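Local coordinates for uncharacterized protein (PDB 5AZ1), which is uncharacterised but, as an aldo/keto reductase family member with NADPH bound, probably reduces carbonyl groups to alcohols, at residues 23-28 / 73-78; 67-72 / 99-104. All coordinates share one frame; numbering follows the deposited sequence.

Interaction 1: 23-28 / 73-78. With NDP (NADPH dihydro-nicotinamide-adenine-dinucleotide phosphate), chain J.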
loop_
_atom_site.group_PDB
_atom_site.type_symbol
_atom_site.label_atom_id
_atom_site.label_comp_id
_atom_site.label_asym_id
_atom_site.label_seq_id
_atom_site.Cartn_x
_atom_site.Cartn_y
_atom_site.Cartn_z
ATOM N N GLY A 23 6.139 -2.606 3.889
ATOM C CA GLY A 23 6.179 -2.624 2.435
ATOM C C GLY A 23 7.304 -3.451 1.803
ATOM O O GLY A 23 8.357 -3.590 2.395
ATOM N N THR A 24 7.069 -4.010 0.614
ATOM C CA THR A 24 7.980 -4.956 0.035
ATOM C C THR A 24 8.367 -4.665 -1.399
ATOM O O THR A 24 8.965 -5.530 -2.053
ATOM C CB THR A 24 7.457 -6.406 0.192
ATOM O OG1 THR A 24 6.289 -6.636 -0.595
ATOM C CG2 THR A 24 7.167 -6.729 1.629
ATOM N N TRP A 25 8.055 -3.466 -1.890
ATOM C CA TRP A 25 8.453 -3.092 -3.250
ATOM C C TRP A 25 9.855 -2.466 -3.256
ATOM O O TRP A 25 10.136 -1.576 -2.490
ATOM C CB TRP A 25 7.479 -2.120 -3.797
ATOM C CG TRP A 25 7.851 -1.511 -5.051
ATOM C CD1 TRP A 25 7.924 -0.179 -5.299
ATOM C CD2 TRP A 25 8.177 -2.166 -6.265
ATOM N NE1 TRP A 25 8.268 0.037 -6.586
ATOM C CE2 TRP A 25 8.439 -1.167 -7.209
ATOM C CE3 TRP A 25 8.322 -3.503 -6.640
ATOM C CZ2 TRP A 25 8.806 -1.453 -8.532
ATOM C CZ3 TRP A 25 8.698 -3.794 -7.950
ATOM C CH2 TRP A 25 8.929 -2.767 -8.892
ATOM N N LEU A 26 10.743 -2.978 -4.088
ATOM C CA LEU A 26 12.153 -2.524 -4.099
ATOM C C LEU A 26 12.500 -1.494 -5.166
ATOM O O LEU A 26 13.517 -0.818 -5.060
ATOM C CB LEU A 26 13.097 -3.718 -4.179
ATOM C CG LEU A 26 13.067 -4.521 -2.890
ATOM C CD1 LEU A 26 13.967 -5.728 -2.961
ATOM C CD2 LEU A 26 13.397 -3.720 -1.661
ATOM N N GLY A 27 11.674 -1.363 -6.182
ATOM C CA GLY A 27 11.761 -0.221 -7.066
ATOM C C GLY A 27 12.232 -0.583 -8.460
ATOM O O GLY A 27 12.881 -1.614 -8.692
ATOM N N VAL A 28 11.863 0.287 -9.393
ATOM C CA VAL A 28 12.400 0.287 -10.740
ATOM C C VAL A 28 13.389 1.461 -10.671
ATOM O O VAL A 28 13.150 2.528 -11.228
ATOM C CB VAL A 28 11.293 0.381 -11.848
ATOM C CG1 VAL A 28 10.867 -1.017 -12.264
ATOM C CG2 VAL A 28 10.059 1.222 -11.439
ATOM N N HIS A 73 2.034 -9.576 -6.605
ATOM C CA HIS A 73 2.612 -10.265 -7.737
ATOM C C HIS A 73 3.719 -9.445 -8.410
ATOM O O HIS A 73 4.868 -9.898 -8.548
ATOM C CB HIS A 73 1.537 -10.611 -8.714
ATOM C CG HIS A 73 2.036 -11.334 -9.897
ATOM N ND1 HIS A 73 1.303 -11.437 -11.059
ATOM C CD2 HIS A 73 3.212 -11.977 -10.128
ATOM C CE1 HIS A 73 1.998 -12.123 -11.948
ATOM N NE2 HIS A 73 3.184 -12.409 -11.426
ATOM N N PHE A 74 3.399 -8.188 -8.703
ATOM C CA PHE A 74 4.323 -7.318 -9.375
ATOM C C PHE A 74 5.607 -7.110 -8.612
ATOM O O PHE A 74 6.557 -6.668 -9.183
ATOM C CB PHE A 74 3.652 -5.958 -9.624
ATOM C CG PHE A 74 4.500 -4.994 -10.404
ATOM C CD1 PHE A 74 4.721 -5.204 -11.760
ATOM C CD2 PHE A 74 5.074 -3.853 -9.789
ATOM C CE1 PHE A 74 5.500 -4.305 -12.509
ATOM C CE2 PHE A 74 5.856 -2.953 -10.541
ATOM C CZ PHE A 74 6.070 -3.188 -11.904
ATOM N N TYR A 75 5.665 -7.371 -7.314
ATOM C CA TYR A 75 6.889 -7.035 -6.591
ATOM C C TYR A 75 7.981 -8.098 -6.662
ATOM O O TYR A 75 9.056 -7.891 -6.104
ATOM C CB TYR A 75 6.594 -6.655 -5.148
ATOM C CG TYR A 75 5.596 -5.494 -4.930
ATOM C CD1 TYR A 75 5.246 -4.599 -5.941
ATOM C CD2 TYR A 75 5.054 -5.281 -3.663
ATOM C CE1 TYR A 75 4.369 -3.550 -5.713
ATOM C CE2 TYR A 75 4.149 -4.270 -3.426
ATOM C CZ TYR A 75 3.772 -3.417 -4.452
ATOM O OH TYR A 75 2.867 -2.423 -4.166
ATOM N N ARG A 76 7.697 -9.224 -7.304
ATOM C CA ARG A 76 8.670 -10.248 -7.588
ATOM C C ARG A 76 9.074 -11.093 -6.413
ATOM O O ARG A 76 9.548 -12.149 -6.636
ATOM C CB ARG A 76 9.966 -9.693 -8.198
ATOM C CG ARG A 76 9.925 -9.416 -9.686
ATOM C CD ARG A 76 9.355 -8.074 -10.003
ATOM N NE ARG A 76 9.813 -7.576 -11.301
ATOM C CZ ARG A 76 9.224 -6.590 -11.989
ATOM N NH1 ARG A 76 8.117 -5.972 -11.538
ATOM N NH2 ARG A 76 9.736 -6.214 -13.159
ATOM N N VAL A 77 8.868 -10.657 -5.179
ATOM C CA VAL A 77 9.467 -11.284 -4.022
ATOM C C VAL A 77 8.497 -12.142 -3.183
ATOM O O VAL A 77 8.807 -12.468 -2.018
ATOM C CB VAL A 77 10.153 -10.210 -3.109
ATOM C CG1 VAL A 77 11.319 -9.553 -3.882
ATOM C CG2 VAL A 77 9.176 -9.106 -2.647
ATOM N N GLU A 78 7.343 -12.532 -3.726
ATOM C CA GLU A 78 6.370 -13.345 -2.914
ATOM C C GLU A 78 7.007 -14.636 -2.412
ATOM O O GLU A 78 6.870 -15.004 -1.172
ATOM C CB GLU A 78 5.089 -13.649 -3.710
ATOM C CG GLU A 78 4.230 -12.406 -3.957
ATOM C CD GLU A 78 3.146 -12.619 -4.993
ATOM O OE1 GLU A 78 3.461 -13.143 -6.093
ATOM O OE2 GLU A 78 1.943 -12.310 -4.700
HETATM P PA NDP J . 8.034 5.066 1.204
HETATM O O1A NDP J . 7.321 6.416 1.326
HETATM O O2A NDP J . 7.767 3.948 2.151
HETATM O O5B NDP J . 9.617 5.441 1.408
HETATM C C5B NDP J . 10.660 4.536 1.085
HETATM C C4B NDP J . 12.008 5.167 1.416
HETATM O O4B NDP J . 12.017 5.738 2.735
HETATM C C3B NDP J . 13.156 4.137 1.350
HETATM O O3B NDP J . 14.116 4.569 0.397
HETATM C C2B NDP J . 13.683 4.049 2.787
HETATM O O2B NDP J . 15.088 3.810 2.912
HETATM C C1B NDP J . 13.236 5.364 3.400
HETATM N N9A NDP J . 12.862 5.291 4.807
HETATM C C8A NDP J . 11.964 4.446 5.363
HETATM N N7A NDP J . 11.826 4.687 6.679
HETATM C C5A NDP J . 12.620 5.739 6.955
HETATM C C6A NDP J . 12.932 6.492 8.169
HETATM N N6A NDP J . 12.299 6.117 9.322
HETATM N N1A NDP J . 13.846 7.516 8.048
HETATM C C2A NDP J . 14.448 7.842 6.874
HETATM N N3A NDP J . 14.197 7.196 5.718
HETATM C C4A NDP J . 13.305 6.154 5.718
HETATM O O3 NDP J . 8.004 4.643 -0.341
HETATM P PN NDP J . 7.316 3.351 -0.983
HETATM O O1N NDP J . 6.541 3.869 -2.155
HETATM O O2N NDP J . 8.350 2.250 -1.179
HETATM O O5D NDP J . 6.384 2.833 0.258
HETATM C C5D NDP J . 5.219 2.152 0.028
HETATM C C4D NDP J . 5.123 0.640 -0.019
HETATM O O4D NDP J . 3.725 0.596 -0.407
HETATM C C3D NDP J . 5.788 -0.272 -1.052
HETATM O O3D NDP J . 6.822 -1.034 -0.475
HETATM C C2D NDP J . 4.638 -1.191 -1.450
HETATM O O2D NDP J . 4.444 -2.180 -0.412
HETATM C C1D NDP J . 3.464 -0.204 -1.549
HETATM N N1N NDP J . 3.237 0.593 -2.845
HETATM C C2N NDP J . 2.051 0.379 -3.489
HETATM C C3N NDP J . 1.684 0.991 -4.703
HETATM C C7N NDP J . 0.335 0.695 -5.331
HETATM O O7N NDP J . 0.203 1.035 -6.512
HETATM N N7N NDP J . -0.672 0.066 -4.634
HETATM C C4N NDP J . 2.664 1.925 -5.410
HETATM C C5N NDP J . 3.902 2.123 -4.632
HETATM C C6N NDP J . 4.123 1.473 -3.419
HETATM P P2B NDP J . 15.739 2.334 3.127
HETATM O O1X NDP J . 14.874 1.283 2.403
HETATM O O2X NDP J . 17.014 2.486 2.339
HETATM O O3X NDP J . 15.714 2.243 4.629
HETATM O O HOH W 1 10.054 -5.829 -4.488
#
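The ring of Y75 carries W25 CB over the middle of one face, 3.7 Å from its centroid in a CH-pi contact, while T24 OG1, hydrogen-bonded to T71 OG1 and D70 O, lies at its edge. W25 is itself sandwiched: F74 CD2 sits over one face of its indole and the backbone N of G27 over the opposite one. The three rings form an aromatic cluster at the nicotinamide end of the coenzyme site, between two loops that follow neighbouring strands of the aldo/keto reductase barrel. The F74 ring is inclined by 33° to the six-membered ring of W25, with F74 CE2 3.5 Å from W25 CH2. With CG anti to the backbone N (chi1 171°), the indole reaches toward F74 and the guanidinium of R76. R76 NH1 lies over the rim of the F74 face and donates a straight bond to F74 O. On the coenzyme side, W25 N bonds O3D of the nicotinamide ribose at 3.1 Å, whereas T24 N holds O2D weakly. Y75 OH, hydrogen-bonded to K104, reaches within 3.0 Å of nicotinamide C2N. A water joins the two backbones, donating to T24 O (2.7 Å) and Y75 O and accepting from L26 N.

Interaction 2: 67-72 / 99-104. With NDP (NADPH dihydro-nicotinamide-adenine-dinucleotide phosphate), chain J; ACT (acetate ion), chain G.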
loop_
_atom_site.group_PDB
_atom_site.type_symbol
_atom_site.label_atom_id
_atom_site.label_comp_id
_atom_site.label_asym_id
_atom_site.label_seq_id
_atom_site.Cartn_x
_atom_site.Cartn_y
_atom_site.Cartn_z
ATOM N N ARG A 67 2.972 -7.326 12.252
ATOM C CA ARG A 67 2.170 -8.391 11.723
ATOM C C ARG A 67 1.636 -8.196 10.281
ATOM O O ARG A 67 1.211 -9.177 9.639
ATOM C CB ARG A 67 1.019 -8.584 12.661
ATOM C CG ARG A 67 1.441 -8.916 14.094
ATOM C CD ARG A 67 2.040 -10.328 14.204
ATOM N NE ARG A 67 2.511 -10.624 15.533
ATOM C CZ ARG A 67 3.768 -10.459 15.962
ATOM N NH1 ARG A 67 4.751 -9.993 15.204
ATOM N NH2 ARG A 67 4.034 -10.759 17.206
ATOM N N HIS A 68 1.665 -6.967 9.771
ATOM C CA HIS A 68 1.017 -6.637 8.503
ATOM C C HIS A 68 2.123 -6.532 7.482
ATOM O O HIS A 68 3.065 -5.778 7.638
ATOM C CB HIS A 68 0.209 -5.322 8.673
ATOM C CG HIS A 68 -0.370 -4.733 7.418
ATOM N ND1 HIS A 68 -1.236 -3.653 7.466
ATOM C CD2 HIS A 68 -0.228 -5.039 6.102
ATOM C CE1 HIS A 68 -1.563 -3.300 6.238
ATOM N NE2 HIS A 68 -0.998 -4.148 5.394
ATOM N N ILE A 69 1.978 -7.277 6.398
ATOM C CA ILE A 69 2.933 -7.289 5.320
ATOM C C ILE A 69 2.260 -7.011 3.984
ATOM O O ILE A 69 1.346 -7.701 3.606
ATOM C CB ILE A 69 3.588 -8.700 5.217
ATOM C CG1 ILE A 69 4.319 -9.046 6.497
ATOM C CG2 ILE A 69 4.537 -8.778 4.015
ATOM C CD1 ILE A 69 4.650 -10.527 6.589
ATOM N N ASP A 70 2.747 -6.044 3.229
ATOM C CA ASP A 70 2.030 -5.653 2.003
ATOM C C ASP A 70 2.873 -6.135 0.897
ATOM O O ASP A 70 4.050 -5.749 0.835
ATOM C CB ASP A 70 1.939 -4.120 1.897
ATOM C CG ASP A 70 1.212 -3.688 0.675
ATOM O OD1 ASP A 70 -0.037 -3.770 0.684
ATOM O OD2 ASP A 70 1.883 -3.277 -0.295
ATOM N N THR A 71 2.322 -6.960 0.004
ATOM C CA THR A 71 3.115 -7.326 -1.147
ATOM C C THR A 71 2.253 -7.442 -2.371
ATOM O O THR A 71 1.103 -7.065 -2.335
ATOM C CB THR A 71 3.947 -8.629 -0.880
ATOM O OG1 THR A 71 5.011 -8.721 -1.831
ATOM C CG2 THR A 71 3.123 -9.864 -0.961
ATOM N N ALA A 72 2.803 -7.959 -3.455
ATOM C CA ALA A 72 2.079 -8.022 -4.731
ATOM C C ALA A 72 2.781 -8.959 -5.691
ATOM O O ALA A 72 3.963 -9.119 -5.579
ATOM C CB ALA A 72 1.951 -6.616 -5.359
ATOM N N LEU A 99 -0.908 -12.993 11.544
ATOM C CA LEU A 99 -0.336 -12.152 10.490
ATOM C C LEU A 99 -1.455 -11.620 9.567
ATOM O O LEU A 99 -2.445 -12.300 9.392
ATOM C CB LEU A 99 0.648 -12.939 9.631
ATOM C CG LEU A 99 1.882 -13.389 10.363
ATOM C CD1 LEU A 99 2.683 -14.382 9.498
ATOM C CD2 LEU A 99 2.734 -12.192 10.721
ATOM N N PHE A 100 -1.265 -10.421 9.032
ATOM C CA PHE A 100 -2.144 -9.847 8.028
ATOM C C PHE A 100 -1.314 -9.701 6.774
ATOM O O PHE A 100 -0.427 -8.842 6.717
ATOM C CB PHE A 100 -2.654 -8.452 8.449
ATOM C CG PHE A 100 -3.804 -7.954 7.597
ATOM C CD1 PHE A 100 -3.572 -7.407 6.311
ATOM C CD2 PHE A 100 -5.091 -8.086 8.042
ATOM C CE1 PHE A 100 -4.620 -6.958 5.533
ATOM C CE2 PHE A 100 -6.179 -7.680 7.274
ATOM C CZ PHE A 100 -5.964 -7.124 6.009
ATOM N N ILE A 101 -1.605 -10.510 5.750
ATOM C CA ILE A 101 -0.824 -10.506 4.511
ATOM C C ILE A 101 -1.636 -10.117 3.330
ATOM O O ILE A 101 -2.682 -10.716 3.064
ATOM C CB ILE A 101 -0.210 -11.915 4.248
ATOM C CG1 ILE A 101 0.772 -12.245 5.385
ATOM C CG2 ILE A 101 0.519 -11.937 2.917
ATOM C CD1 ILE A 101 1.087 -13.717 5.451
ATOM N N THR A 102 -1.139 -9.120 2.610
ATOM C CA THR A 102 -1.826 -8.599 1.437
ATOM C C THR A 102 -1.064 -8.911 0.163
ATOM O O THR A 102 0.143 -8.719 0.133
ATOM C CB THR A 102 -1.890 -7.069 1.530
ATOM O OG1 THR A 102 -2.665 -6.680 2.658
ATOM C CG2 THR A 102 -2.511 -6.483 0.253
ATOM N N THR A 103 -1.755 -9.308 -0.902
ATOM C CA THR A 103 -1.138 -9.292 -2.204
ATOM C C THR A 103 -2.117 -8.644 -3.221
ATOM O O THR A 103 -3.141 -8.112 -2.843
ATOM C CB THR A 103 -0.648 -10.682 -2.635
ATOM O OG1 THR A 103 0.101 -10.577 -3.847
ATOM C CG2 THR A 103 -1.764 -11.619 -2.884
ATOM N N LYS A 104 -1.743 -8.631 -4.493
ATOM C CA LYS A 104 -2.390 -7.801 -5.469
ATOM C C LYS A 104 -2.286 -8.391 -6.857
ATOM O O LYS A 104 -1.305 -9.080 -7.170
ATOM C CB LYS A 104 -1.801 -6.371 -5.473
ATOM C CG LYS A 104 -1.634 -5.731 -4.110
ATOM C CD LYS A 104 -0.956 -4.375 -4.326
ATOM C CE LYS A 104 -0.762 -3.593 -3.070
ATOM N NZ LYS A 104 0.588 -3.450 -2.542
HETATM P PA NDP J . 8.034 5.066 1.204
HETATM O O1A NDP J . 7.321 6.416 1.326
HETATM O O2A NDP J . 7.767 3.948 2.151
HETATM O O5B NDP J . 9.617 5.441 1.408
HETATM C C5B NDP J . 10.660 4.536 1.085
HETATM C C4B NDP J . 12.008 5.167 1.416
HETATM O O4B NDP J . 12.017 5.738 2.735
HETATM C C3B NDP J . 13.156 4.137 1.350
HETATM O O3B NDP J . 14.116 4.569 0.397
HETATM C C2B NDP J . 13.683 4.049 2.787
HETATM O O2B NDP J . 15.088 3.810 2.912
HETATM C C1B NDP J . 13.236 5.364 3.400
HETATM N N9A NDP J . 12.862 5.291 4.807
HETATM C C8A NDP J . 11.964 4.446 5.363
HETATM N N7A NDP J . 11.826 4.687 6.679
HETATM C C5A NDP J . 12.620 5.739 6.955
HETATM C C6A NDP J . 12.932 6.492 8.169
HETATM N N6A NDP J . 12.299 6.117 9.322
HETATM N N1A NDP J . 13.846 7.516 8.048
HETATM C C2A NDP J . 14.448 7.842 6.874
HETATM N N3A NDP J . 14.197 7.196 5.718
HETATM C C4A NDP J . 13.305 6.154 5.718
HETATM O O3 NDP J . 8.004 4.643 -0.341
HETATM P PN NDP J . 7.316 3.351 -0.983
HETATM O O1N NDP J . 6.541 3.869 -2.155
HETATM O O2N NDP J . 8.350 2.250 -1.179
HETATM O O5D NDP J . 6.384 2.833 0.258
HETATM C C5D NDP J . 5.219 2.152 0.028
HETATM C C4D NDP J . 5.123 0.640 -0.019
HETATM O O4D NDP J . 3.725 0.596 -0.407
HETATM C C3D NDP J . 5.788 -0.272 -1.052
HETATM O O3D NDP J . 6.822 -1.034 -0.475
HETATM C C2D NDP J . 4.638 -1.191 -1.450
HETATM O O2D NDP J . 4.444 -2.180 -0.412
HETATM C C1D NDP J . 3.464 -0.204 -1.549
HETATM N N1N NDP J . 3.237 0.593 -2.845
HETATM C C2N NDP J . 2.051 0.379 -3.489
HETATM C C3N NDP J . 1.684 0.991 -4.703
HETATM C C7N NDP J . 0.335 0.695 -5.331
HETATM O O7N NDP J . 0.203 1.035 -6.512
HETATM N N7N NDP J . -0.672 0.066 -4.634
HETATM C C4N NDP J . 2.664 1.925 -5.410
HETATM C C5N NDP J . 3.902 2.123 -4.632
HETATM C C6N NDP J . 4.123 1.473 -3.419
HETATM P P2B NDP J . 15.739 2.334 3.127
HETATM O O1X NDP J . 14.874 1.283 2.403
HETATM O O2X NDP J . 17.014 2.486 2.339
HETATM O O3X NDP J . 15.714 2.243 4.629
HETATM C C ACT G . 0.641 -11.869 18.345
HETATM O O ACT G . 0.280 -11.160 17.364
HETATM O OXT ACT G . 1.832 -12.206 18.492
HETATM C CH3 ACT G . -0.334 -12.354 19.369
HETATM O O HOH W 2 -1.796 -4.092 2.716
#
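D70 and K104 meet at about a right angle: the lysine rises from the next strand, and its NZ lies 2.6 Å from D70 OD2 in a salt bridge on the syn side of the carboxylate, 20° out of its plane. OD2 is also met by the coenzyme, whose nicotinamide-ribose hydroxyl O2D donates to it at 2.8 Å. The K104 chain runs extended past the A72 methyl and T71 O, then bends at its last torsion (chi4 108°) to bring NZ to the acid. OD1 accepts from Q197 and from a water that also bonds T102 OG1 and H68 NE2, tying three side chains on one face of the sheet. That water lies at the edge of the imidazole, in its plane, and ND1 bonds P18 O, so both ring nitrogens are held and the ring cannot easily rotate. F100 lies alongside H68, pointing the same way, and turns its edge to the imidazole face, F100 CD1 4.1 Å from H68 CD2, with the planes at 55°. On the other face I69 CD1 lies 4.4 Å from I101 CG1, and I69 packs on helix 78-90 through I81 and V85. At the far end, R67 grips an acetate, probably from the crystallisation liquor, through NE and NH2. Backbone bonds such as T102 N to I69 O (3.0 Å) keep the strands in parallel register. Strand 68-70, helix 78-90 and strand 100-105 make a beta-alpha-beta unit of the TIM barrel; D70, Y75, K104 and H137, which touches K104, match the family's Asp-Tyr-Lys-His tetrad, consistent with an active site here.

Both interactions are buried and both reach the same NADPH, but interaction 2 lies within the parallel barrel wall and interaction 1 in the loops that continue from its strands. Interaction 2 is built on backbone hydrogen bonds and a salt bridge; interaction 1 has no direct hydrogen bond between its segments and relies on aromatic contacts and a bridging water. Segment 73-78 continues directly from 67-72, and the two contacts interlock: T24 reaches back to 67-72, and E78 OE2 reaches T103 OG1. They approach the same end of the coenzyme, interaction 1 mainly with backbone N-H groups and interaction 2 with a carboxylate.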